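Local atomic coordinates of phosphopantetheine adenylyltransferase (Archaeoglobus fulgidus, PDB entry 3DO8), a protein that probably catalyses the reversible transfer of an adenylyl group from ATP to 4'-phosphopantetheine, giving dephospho-CoA and pyrophosphate in coenzyme A biosynthesis. Residues A[5-13]-A[45-54]; A[86-97]-A[112-122]. One frame throughout, in Å; residues are numbered along the deposited sequence.

Contact 1 of 2, residues A[5-13]-A[45-54]; sequences LGGTFEPLH and IRSVLPFAIR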
loop_
_atom_site.group_PDB
_atom_site.type_symbol
_atom_site.label_atom_id
_atom_site.label_comp_id
_atom_site.label_asym_id
_atom_site.label_seq_id
_atom_site.Cartn_x
_atom_site.Cartn_y
_atom_site.Cartn_z
ATOM N N LEU A 5 -6.660 -5.518 7.951
ATOM C CA LEU A 5 -7.356 -4.313 7.564
ATOM C C LEU A 5 -8.499 -4.158 8.552
ATOM O O LEU A 5 -9.143 -5.115 8.875
ATOM C CB LEU A 5 -7.974 -4.477 6.152
ATOM C CG LEU A 5 -8.949 -3.435 5.659
ATOM C CD1 LEU A 5 -8.297 -2.055 5.590
ATOM C CD2 LEU A 5 -9.467 -3.848 4.332
ATOM N N GLY A 6 -8.773 -2.945 8.987
ATOM C CA GLY A 6 -9.872 -2.695 9.904
ATOM C C GLY A 6 -10.611 -1.417 9.614
ATOM O O GLY A 6 -10.096 -0.543 8.929
ATOM N N GLY A 7 -11.834 -1.329 10.120
ATOM C CA GLY A 7 -12.627 -0.133 9.939
ATOM C C GLY A 7 -14.017 -0.253 10.522
ATOM O O GLY A 7 -14.406 -1.292 11.038
ATOM N N THR A 8 -14.739 0.859 10.450
ATOM C CA THR A 8 -16.149 0.915 10.793
ATOM C C THR A 8 -16.999 0.705 9.530
ATOM O O THR A 8 -18.004 0.051 9.591
ATOM C CB THR A 8 -16.487 2.260 11.469
ATOM O OG1 THR A 8 -15.827 2.324 12.724
ATOM C CG2 THR A 8 -17.970 2.400 11.670
ATOM N N PHE A 9 -16.563 1.255 8.401
ATOM C CA PHE A 9 -17.193 1.025 7.083
ATOM C C PHE A 9 -18.608 1.552 7.042
ATOM O O PHE A 9 -19.512 0.898 6.473
ATOM C CB PHE A 9 -17.149 -0.463 6.669
ATOM C CG PHE A 9 -15.756 -1.037 6.607
ATOM C CD1 PHE A 9 -14.910 -0.755 5.537
ATOM C CD2 PHE A 9 -15.274 -1.848 7.629
ATOM C CE1 PHE A 9 -13.606 -1.295 5.482
ATOM C CE2 PHE A 9 -13.996 -2.341 7.605
ATOM C CZ PHE A 9 -13.151 -2.085 6.536
ATOM N N GLU A 10 -18.817 2.749 7.585
ATOM C CA GLU A 10 -20.135 3.384 7.515
ATOM C C GLU A 10 -20.021 4.813 7.038
ATOM O O GLU A 10 -19.469 5.645 7.763
ATOM C CB GLU A 10 -20.869 3.354 8.858
ATOM C CG GLU A 10 -22.258 4.018 8.788
ATOM C CD GLU A 10 -22.979 4.059 10.093
ATOM O OE1 GLU A 10 -22.783 3.146 10.921
ATOM O OE2 GLU A 10 -23.752 5.038 10.314
ATOM N N PRO A 11 -20.507 5.102 5.825
ATOM C CA PRO A 11 -20.909 4.122 4.829
ATOM C C PRO A 11 -19.637 3.524 4.210
ATOM O O PRO A 11 -18.517 3.935 4.541
ATOM C CB PRO A 11 -21.639 4.952 3.788
ATOM C CG PRO A 11 -20.981 6.215 3.843
ATOM C CD PRO A 11 -20.558 6.457 5.270
ATOM N N LEU A 12 -19.830 2.531 3.357
ATOM C CA LEU A 12 -18.735 1.899 2.643
ATOM C C LEU A 12 -18.427 2.737 1.409
ATOM O O LEU A 12 -19.171 2.680 0.411
ATOM C CB LEU A 12 -19.121 0.475 2.268
ATOM C CG LEU A 12 -18.030 -0.410 1.647
ATOM C CD1 LEU A 12 -17.427 0.112 0.349
ATOM C CD2 LEU A 12 -16.939 -0.630 2.577
ATOM N N HIS A 13 -17.368 3.544 1.478
ATOM C CA HIS A 13 -17.089 4.563 0.456
ATOM C C HIS A 13 -15.878 4.220 -0.378
ATOM O O HIS A 13 -15.252 3.159 -0.183
ATOM C CB HIS A 13 -16.966 5.955 1.088
ATOM C CG HIS A 13 -15.908 6.086 2.139
ATOM N ND1 HIS A 13 -14.578 5.775 1.927
ATOM C CD2 HIS A 13 -15.993 6.507 3.427
ATOM C CE1 HIS A 13 -13.894 6.026 3.030
ATOM N NE2 HIS A 13 -14.729 6.467 3.956
ATOM N N ILE A 45 -17.809 8.014 15.145
ATOM C CA ILE A 45 -18.879 8.673 14.376
ATOM C C ILE A 45 -20.249 8.497 15.038
ATOM O O ILE A 45 -20.399 7.733 15.991
ATOM C CB ILE A 45 -18.974 8.109 12.936
ATOM C CG1 ILE A 45 -19.134 6.578 12.958
ATOM C CG2 ILE A 45 -17.755 8.518 12.131
ATOM C CD1 ILE A 45 -19.943 6.021 11.804
ATOM N N ARG A 46 -21.251 9.206 14.528
ATOM C CA ARG A 46 -22.634 8.934 14.908
ATOM C C ARG A 46 -23.099 7.799 14.000
ATOM O O ARG A 46 -23.700 8.035 12.956
ATOM C CB ARG A 46 -23.530 10.165 14.749
ATOM C CG ARG A 46 -25.003 9.938 15.184
ATOM C CD ARG A 46 -25.936 11.012 14.636
ATOM N NE ARG A 46 -27.355 10.638 14.756
ATOM C CZ ARG A 46 -28.187 10.400 13.739
ATOM N NH1 ARG A 46 -27.781 10.495 12.476
ATOM N NH2 ARG A 46 -29.459 10.084 13.991
ATOM N N SER A 47 -22.812 6.578 14.429
ATOM C CA SER A 47 -23.088 5.372 13.648
ATOM C C SER A 47 -24.540 4.972 13.781
ATOM O O SER A 47 -25.056 4.827 14.895
ATOM C CB SER A 47 -22.209 4.214 14.130
ATOM O OG SER A 47 -22.540 2.991 13.481
ATOM N N VAL A 48 -25.187 4.769 12.644
ATOM C CA VAL A 48 -26.572 4.324 12.620
ATOM C C VAL A 48 -26.772 2.904 12.088
ATOM O O VAL A 48 -27.910 2.419 12.103
ATOM C CB VAL A 48 -27.448 5.307 11.837
ATOM C CG1 VAL A 48 -27.393 6.701 12.544
ATOM C CG2 VAL A 48 -27.032 5.391 10.371
ATOM N N LEU A 49 -25.694 2.218 11.677
ATOM C CA LEU A 49 -25.798 0.839 11.194
ATOM C C LEU A 49 -25.215 -0.125 12.217
ATOM O O LEU A 49 -24.048 0.067 12.630
ATOM C CB LEU A 49 -25.034 0.648 9.876
ATOM C CG LEU A 49 -25.414 1.551 8.697
ATOM C CD1 LEU A 49 -24.545 1.189 7.480
ATOM C CD2 LEU A 49 -26.926 1.487 8.395
ATOM N N PRO A 50 -25.989 -1.147 12.618
ATOM C CA PRO A 50 -25.446 -2.187 13.499
ATOM C C PRO A 50 -24.246 -2.899 12.885
ATOM O O PRO A 50 -24.118 -2.962 11.656
ATOM C CB PRO A 50 -26.593 -3.170 13.634
ATOM C CG PRO A 50 -27.828 -2.332 13.437
ATOM C CD PRO A 50 -27.419 -1.399 12.327
ATOM N N PHE A 51 -23.386 -3.434 13.757
ATOM C CA PHE A 51 -22.264 -4.256 13.334
ATOM C C PHE A 51 -22.667 -5.276 12.272
ATOM O O PHE A 51 -22.012 -5.379 11.243
ATOM C CB PHE A 51 -21.641 -4.959 14.550
ATOM C CG PHE A 51 -20.699 -6.062 14.177
ATOM C CD1 PHE A 51 -19.384 -5.769 13.867
ATOM C CD2 PHE A 51 -21.133 -7.383 14.105
ATOM C CE1 PHE A 51 -18.513 -6.773 13.507
ATOM C CE2 PHE A 51 -20.268 -8.393 13.700
ATOM C CZ PHE A 51 -18.959 -8.079 13.404
ATOM N N ALA A 52 -23.724 -6.048 12.515
ATOM C CA ALA A 52 -24.128 -7.090 11.584
ATOM C C ALA A 52 -24.382 -6.544 10.175
ATOM O O ALA A 52 -24.045 -7.193 9.181
ATOM C CB ALA A 52 -25.370 -7.860 12.121
ATOM N N ILE A 53 -24.963 -5.343 10.093
ATOM C CA ILE A 53 -25.285 -4.748 8.793
ATOM C C ILE A 53 -24.001 -4.263 8.106
ATOM O O ILE A 53 -23.796 -4.501 6.917
ATOM C CB ILE A 53 -26.289 -3.585 8.956
ATOM C CG1 ILE A 53 -27.635 -4.116 9.450
ATOM C CG2 ILE A 53 -26.430 -2.778 7.668
ATOM C CD1 ILE A 53 -28.340 -5.052 8.528
ATOM N N ARG A 54 -23.125 -3.602 8.860
ATOM C CA ARG A 54 -21.833 -3.144 8.324
ATOM C C ARG A 54 -20.967 -4.325 7.839
ATOM O O ARG A 54 -20.399 -4.288 6.746
ATOM C CB ARG A 54 -21.101 -2.264 9.346
ATOM C CG ARG A 54 -21.859 -0.965 9.608
ATOM C CD ARG A 54 -21.183 -0.056 10.617
ATOM N NE ARG A 54 -21.299 -0.529 11.985
ATOM C CZ ARG A 54 -20.315 -1.013 12.727
ATOM N NH1 ARG A 54 -19.084 -1.152 12.252
ATOM N NH2 ARG A 54 -20.598 -1.373 13.976
#
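Glu10 reaches into the bend of residues 47-49, which closes round its carboxylate with three hydrogen bonds. Its chain is fully stretched, CG opposite the backbone N (chi1 -180°) and CD continuing the line, and this carries the acid group across to the other segment. Glu10 OE2 takes the backbone N-H of Val48 on its syn lone pair, 2.7 Å from Val48 N and almost straight at 173°. Glu10 OE1 accepts twice, from opposite faces of the carboxylate plane: Ser47 OG donates on the syn side at 2.6 Å, and Leu49 N comes from well above the plane at 3.1 Å. With both oxygens engaged, rotation about the last bond of Glu10 is likely to be blocked.

The aliphatic part of Glu10 is flanked as well. Leu49 CD1 lies 3.9 Å from Glu10 CG, while Ile45 sends its CD1 to within 4.1 Å of Glu10 CB and also meets the methyl of Thr8 tip to tip.

Arg54, bent at chi3 (-74°), lays the edge of its guanidinium between the two segments. Arg54 NH1 donates in the carbonyl plane to a lone pair of Thr8 O, 3.1 Å away, and Arg54 NE donates within its own segment to Leu49 O at 2.9 Å. Glu10 OE1 stands 4.1 Å from Arg54 NE but well out of the guanidinium plane, so the two share charge attraction without a directed bond. NH2 turns to Asp38 and Thr36 O, and the hydroxyl of Thr8 pairs with that of Thr36.

Residues 5-13 run from strand 3-7 to His13, first histidine of the HxGH signature, which typically contacts the nucleotide in this superfamily and probably does here; the loop is pinned to the one entering helix 51-66.

Contact 2 of 2, residues A[86-97]-A[112-122]; sequences DFEYLVVSPETY and KRKITIVKVDW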
loop_
_atom_site.group_PDB
_atom_site.type_symbol
_atom_site.label_atom_id
_atom_site.label_comp_id
_atom_site.label_asym_id
_atom_site.label_seq_id
_atom_site.Cartn_x
_atom_site.Cartn_y
_atom_site.Cartn_z
ATOM N N ASP A 86 0.203 -12.786 14.017
ATOM C CA ASP A 86 1.299 -12.312 13.212
ATOM C C ASP A 86 0.707 -12.064 11.829
ATOM O O ASP A 86 0.109 -12.985 11.202
ATOM C CB ASP A 86 2.485 -13.278 13.149
ATOM C CG ASP A 86 3.248 -13.389 14.476
ATOM O OD1 ASP A 86 3.233 -12.440 15.289
ATOM O OD2 ASP A 86 3.891 -14.442 14.708
ATOM N N PHE A 87 0.747 -10.809 11.432
ATOM C CA PHE A 87 0.377 -10.364 10.099
ATOM C C PHE A 87 1.639 -9.928 9.373
ATOM O O PHE A 87 2.560 -9.362 9.987
ATOM C CB PHE A 87 -0.580 -9.153 10.173
ATOM C CG PHE A 87 -1.920 -9.468 10.745
ATOM C CD1 PHE A 87 -2.887 -10.093 9.973
ATOM C CD2 PHE A 87 -2.241 -9.106 12.052
ATOM C CE1 PHE A 87 -4.127 -10.396 10.500
ATOM C CE2 PHE A 87 -3.488 -9.391 12.583
ATOM C CZ PHE A 87 -4.436 -10.044 11.805
ATOM N N GLU A 88 1.674 -10.162 8.070
ATOM C CA GLU A 88 2.766 -9.643 7.255
ATOM C C GLU A 88 2.600 -8.141 6.933
ATOM O O GLU A 88 3.563 -7.381 6.998
ATOM C CB GLU A 88 2.888 -10.441 5.962
ATOM C CG GLU A 88 4.078 -10.064 5.131
ATOM C CD GLU A 88 4.379 -11.086 4.015
ATOM O OE1 GLU A 88 3.774 -12.194 4.015
ATOM O OE2 GLU A 88 5.211 -10.784 3.135
ATOM N N TYR A 89 1.380 -7.742 6.573
ATOM C CA TYR A 89 1.061 -6.371 6.182
ATOM C C TYR A 89 -0.164 -5.916 6.989
ATOM O O TYR A 89 -1.076 -6.709 7.244
ATOM C CB TYR A 89 0.694 -6.308 4.684
ATOM C CG TYR A 89 1.866 -6.545 3.752
ATOM C CD1 TYR A 89 2.923 -5.654 3.704
ATOM C CD2 TYR A 89 1.910 -7.664 2.921
ATOM C CE1 TYR A 89 3.978 -5.841 2.852
ATOM C CE2 TYR A 89 2.991 -7.879 2.075
ATOM C CZ TYR A 89 4.022 -6.948 2.045
ATOM O OH TYR A 89 5.131 -7.078 1.209
ATOM N N LEU A 90 -0.178 -4.627 7.303
ATOM C CA LEU A 90 -1.310 -3.954 7.908
ATOM C C LEU A 90 -1.625 -2.770 7.010
ATOM O O LEU A 90 -0.793 -1.858 6.851
ATOM C CB LEU A 90 -0.945 -3.464 9.310
ATOM C CG LEU A 90 -1.949 -2.581 10.098
ATOM C CD1 LEU A 90 -3.385 -3.121 10.156
ATOM C CD2 LEU A 90 -1.373 -2.262 11.522
ATOM N N VAL A 91 -2.788 -2.824 6.378
ATOM C CA VAL A 91 -3.214 -1.845 5.394
ATOM C C VAL A 91 -4.096 -0.824 6.107
ATOM O O VAL A 91 -5.093 -1.198 6.732
ATOM C CB VAL A 91 -3.997 -2.481 4.215
ATOM C CG1 VAL A 91 -4.578 -1.350 3.309
ATOM C CG2 VAL A 91 -3.069 -3.407 3.442
ATOM N N VAL A 92 -3.699 0.447 6.004
ATOM C CA VAL A 92 -4.330 1.541 6.730
ATOM C C VAL A 92 -4.509 2.773 5.850
ATOM O O VAL A 92 -3.952 2.866 4.794
ATOM C CB VAL A 92 -3.514 1.920 8.007
ATOM C CG1 VAL A 92 -3.539 0.750 8.962
ATOM C CG2 VAL A 92 -2.115 2.337 7.671
ATOM N N SER A 93 -5.350 3.686 6.313
ATOM C CA SER A 93 -5.589 4.956 5.659
ATOM C C SER A 93 -4.912 6.037 6.478
ATOM O O SER A 93 -4.350 5.758 7.534
ATOM C CB SER A 93 -7.079 5.226 5.616
ATOM O OG SER A 93 -7.553 5.572 6.889
ATOM N N PRO A 94 -4.950 7.288 6.009
ATOM C CA PRO A 94 -4.382 8.355 6.849
ATOM C C PRO A 94 -5.044 8.472 8.211
ATOM O O PRO A 94 -4.370 8.846 9.177
ATOM C CB PRO A 94 -4.599 9.621 5.997
ATOM C CG PRO A 94 -4.637 9.096 4.575
ATOM C CD PRO A 94 -5.380 7.782 4.679
ATOM N N GLU A 95 -6.306 8.068 8.306
ATOM C CA GLU A 95 -7.061 8.160 9.547
ATOM C C GLU A 95 -6.654 7.092 10.554
ATOM O O GLU A 95 -6.857 7.262 11.778
ATOM C CB GLU A 95 -8.564 8.018 9.280
ATOM C CG GLU A 95 -9.169 9.177 8.503
ATOM C CD GLU A 95 -10.678 9.032 8.317
ATOM O OE1 GLU A 95 -11.289 8.092 8.899
ATOM O OE2 GLU A 95 -11.268 9.864 7.585
ATOM N N THR A 96 -6.062 6.011 10.057
ATOM C CA THR A 96 -5.699 4.879 10.934
ATOM C C THR A 96 -4.170 4.640 10.996
ATOM O O THR A 96 -3.686 3.718 11.664
ATOM C CB THR A 96 -6.461 3.601 10.521
ATOM O OG1 THR A 96 -6.286 3.353 9.123
ATOM C CG2 THR A 96 -7.960 3.759 10.803
ATOM N N TYR A 97 -3.403 5.509 10.353
ATOM C CA TYR A 97 -1.947 5.334 10.306
ATOM C C TYR A 97 -1.269 5.530 11.675
ATOM O O TYR A 97 -0.378 4.767 12.054
ATOM C CB TYR A 97 -1.356 6.265 9.255
ATOM C CG TYR A 97 0.141 6.214 9.118
ATOM C CD1 TYR A 97 0.802 5.082 8.671
ATOM C CD2 TYR A 97 0.907 7.305 9.427
ATOM C CE1 TYR A 97 2.175 5.042 8.555
ATOM C CE2 TYR A 97 2.278 7.277 9.307
ATOM C CZ TYR A 97 2.913 6.145 8.861
ATOM O OH TYR A 97 4.279 6.128 8.745
ATOM N N LYS A 112 6.874 -9.125 19.942
ATOM C CA LYS A 112 6.340 -9.596 18.662
ATOM C C LYS A 112 7.043 -8.890 17.516
ATOM O O LYS A 112 7.384 -7.699 17.616
ATOM C CB LYS A 112 4.857 -9.272 18.587
ATOM C CG LYS A 112 4.022 -9.813 19.682
ATOM C CD LYS A 112 3.848 -11.284 19.574
ATOM C CE LYS A 112 2.851 -11.660 18.484
ATOM N NZ LYS A 112 2.859 -13.119 18.208
ATOM N N ARG A 113 7.223 -9.584 16.404
ATOM C CA ARG A 113 7.843 -8.933 15.247
ATOM C C ARG A 113 6.933 -7.851 14.690
ATOM O O ARG A 113 5.744 -8.003 14.666
ATOM C CB ARG A 113 8.144 -9.906 14.143
ATOM C CG ARG A 113 6.976 -10.639 13.599
ATOM C CD ARG A 113 7.343 -11.206 12.228
ATOM N NE ARG A 113 6.446 -12.285 11.820
ATOM C CZ ARG A 113 6.461 -13.514 12.340
ATOM N NH1 ARG A 113 7.289 -13.828 13.324
ATOM N NH2 ARG A 113 5.613 -14.428 11.891
ATOM N N LYS A 114 7.527 -6.795 14.192
ATOM C CA LYS A 114 6.760 -5.715 13.623
ATOM C C LYS A 114 6.039 -6.201 12.352
ATOM O O LYS A 114 6.439 -7.175 11.690
ATOM C CB LYS A 114 7.651 -4.491 13.393
ATOM C CG LYS A 114 7.939 -3.719 14.714
ATOM C CD LYS A 114 8.853 -2.518 14.493
ATOM C CE LYS A 114 9.065 -1.719 15.722
ATOM N NZ LYS A 114 7.771 -1.321 16.399
ATOM N N ILE A 115 4.932 -5.540 12.065
ATOM C CA ILE A 115 4.163 -5.733 10.824
ATOM C C ILE A 115 4.545 -4.625 9.836
ATOM O O ILE A 115 4.738 -3.480 10.235
ATOM C CB ILE A 115 2.631 -5.636 11.121
ATOM C CG1 ILE A 115 2.180 -6.591 12.263
ATOM C CG2 ILE A 115 1.804 -5.865 9.847
ATOM C CD1 ILE A 115 0.817 -6.294 12.767
ATOM N N THR A 116 4.636 -4.954 8.550
ATOM C CA THR A 116 4.876 -3.907 7.539
ATOM C C THR A 116 3.597 -3.085 7.325
ATOM O O THR A 116 2.589 -3.630 6.895
ATOM C CB THR A 116 5.378 -4.492 6.213
ATOM O OG1 THR A 116 6.636 -5.132 6.454
ATOM C CG2 THR A 116 5.594 -3.381 5.188
ATOM N N ILE A 117 3.673 -1.788 7.602
ATOM C CA ILE A 117 2.541 -0.898 7.432
ATOM C C ILE A 117 2.493 -0.411 5.998
ATOM O O ILE A 117 3.510 0.102 5.434
ATOM C CB ILE A 117 2.587 0.300 8.403
ATOM C CG1 ILE A 117 2.600 -0.201 9.865
ATOM C CG2 ILE A 117 1.424 1.264 8.173
ATOM C CD1 ILE A 117 2.884 0.872 10.910
ATOM N N VAL A 118 1.292 -0.542 5.434
ATOM C CA VAL A 118 0.992 -0.110 4.068
ATOM C C VAL A 118 -0.086 0.970 4.159
ATOM O O VAL A 118 -1.240 0.681 4.445
ATOM C CB VAL A 118 0.548 -1.307 3.173
ATOM C CG1 VAL A 118 0.203 -0.802 1.746
ATOM C CG2 VAL A 118 1.621 -2.412 3.223
ATOM N N LYS A 119 0.322 2.231 3.990
ATOM C CA LYS A 119 -0.577 3.349 4.145
ATOM C C LYS A 119 -1.102 3.732 2.787
ATOM O O LYS A 119 -0.345 4.085 1.885
ATOM C CB LYS A 119 0.153 4.549 4.730
ATOM C CG LYS A 119 -0.738 5.728 5.021
ATOM C CD LYS A 119 0.123 6.916 5.375
ATOM C CE LYS A 119 -0.701 8.139 5.700
ATOM N NZ LYS A 119 -0.199 9.341 4.935
ATOM N N VAL A 120 -2.403 3.660 2.639
ATOM C CA VAL A 120 -3.040 4.011 1.365
ATOM C C VAL A 120 -3.630 5.405 1.543
ATOM O O VAL A 120 -4.525 5.609 2.376
ATOM C CB VAL A 120 -4.122 3.009 1.037
ATOM C CG1 VAL A 120 -4.879 3.356 -0.270
ATOM C CG2 VAL A 120 -3.518 1.569 1.040
ATOM N N ASP A 121 -3.115 6.371 0.785
ATOM C CA ASP A 121 -3.642 7.754 0.833
ATOM C C ASP A 121 -4.916 7.775 0.000
ATOM O O ASP A 121 -4.919 7.971 -1.209
ATOM C CB ASP A 121 -2.613 8.753 0.330
ATOM C CG ASP A 121 -1.593 9.182 1.401
ATOM O OD1 ASP A 121 -1.571 8.665 2.541
ATOM O OD2 ASP A 121 -0.814 10.093 1.082
ATOM N N TRP A 122 -6.005 7.528 0.681
ATOM C CA TRP A 122 -7.260 7.211 0.021
ATOM C C TRP A 122 -8.061 8.414 -0.466
ATOM O O TRP A 122 -9.164 8.220 -1.001
ATOM C CB TRP A 122 -8.095 6.318 0.958
ATOM C CG TRP A 122 -8.628 6.990 2.193
ATOM C CD1 TRP A 122 -8.397 8.277 2.619
ATOM C CD2 TRP A 122 -9.465 6.390 3.183
ATOM N NE1 TRP A 122 -9.057 8.512 3.807
ATOM C CE2 TRP A 122 -9.736 7.377 4.162
ATOM C CE3 TRP A 122 -10.013 5.121 3.339
ATOM C CZ2 TRP A 122 -10.527 7.124 5.276
ATOM C CZ3 TRP A 122 -10.815 4.878 4.434
ATOM C CH2 TRP A 122 -11.061 5.866 5.391
HETATM O O HOH W 1 3.719 -16.682 13.291
HETATM O O HOH W 2 4.749 -9.838 11.401
HETATM O O HOH W 3 6.282 -7.738 7.052
#
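Thr116 N donates to Glu88 O, the first of five backbone hydrogen bonds that alternate between the parallel strands 89-92 and 116-121. Val120 N ends the series on Val92 O at 2.8 Å, close to straight at 178°.

Apolar packing lines both faces. Beside Leu90 and Val92, Ile115 CG2 sits 3.7 Å from Leu90 CB, and Ile117 CG2 touches both Val92 CG2 and the rim of the Tyr97 ring. On the face of Tyr89 and Val91, Val118 CG2 comes within 3.5 Å of Tyr89 CD1, while Val91 CG1 meets Val120 CG2.

Three CH-pi contacts gather toward the C-terminal ends of the strands. Trp122, its CG held between the backbone N and carbonyl carbon (chi1 69°), turns one face to Ser93 and Pro94: Ser93 CB stands 3.6 Å from the centroid of the six-membered ring, and Pro94 CD lies over the five-membered one. The carboxylate of Glu95 comes to the edge of the indole. Replacing Trp122 by an alanine is likely to strip Ser93 CB and Pro94 CD of their aromatic cover and open a gap beside the strand end. Lys119 runs its CD over a face of Tyr97, 4.0 Å from the ring centroid.

In salt bridges, Lys112 NZ meets Asp86 OD1 at 3.0 Å from above the carboxylate plane, and OD2 lies over a face of the Arg113 guanidinium by charge alone; Arg107 also pairs with OD1. Within 112-122, Lys119 NZ forms a salt bridge to Asp121 OD1 at 2.8 Å, while Asp121 OD2 bonds to Tyr97 OH of the second subunit.

The pair thus has a mostly apolar core held by backbone bonds, its marginal charges and hydroxyls matched partly in the chain, partly by the second subunit; Lys119 and Asp121 pair antiparallel with a strand there, continuing the sheet.

How the contacts relate
From the N terminus, the second half of strand 3-7 opens contact 1, and the chain then passes through helix 14-27, strand 31-36 and helix 38-44 before residues 45-54 return to close that loop. Helix 51-66 and strand 71-75 follow. Contact 2 opens only afterwards and closes a shorter loop round helix 97-110, completing a beta-alpha-beta unit, so the two contacts stand in series, neither nested nor crossed. Both reach the same parallel sheet, contact 1 through strand 3-7, the neighbour of strand 89-92. Their centres are about 20 Å apart, yet they touch directly: Leu5 CD1 packs on Val91 O, and the His13 and Trp122 rings meet edge-to-face.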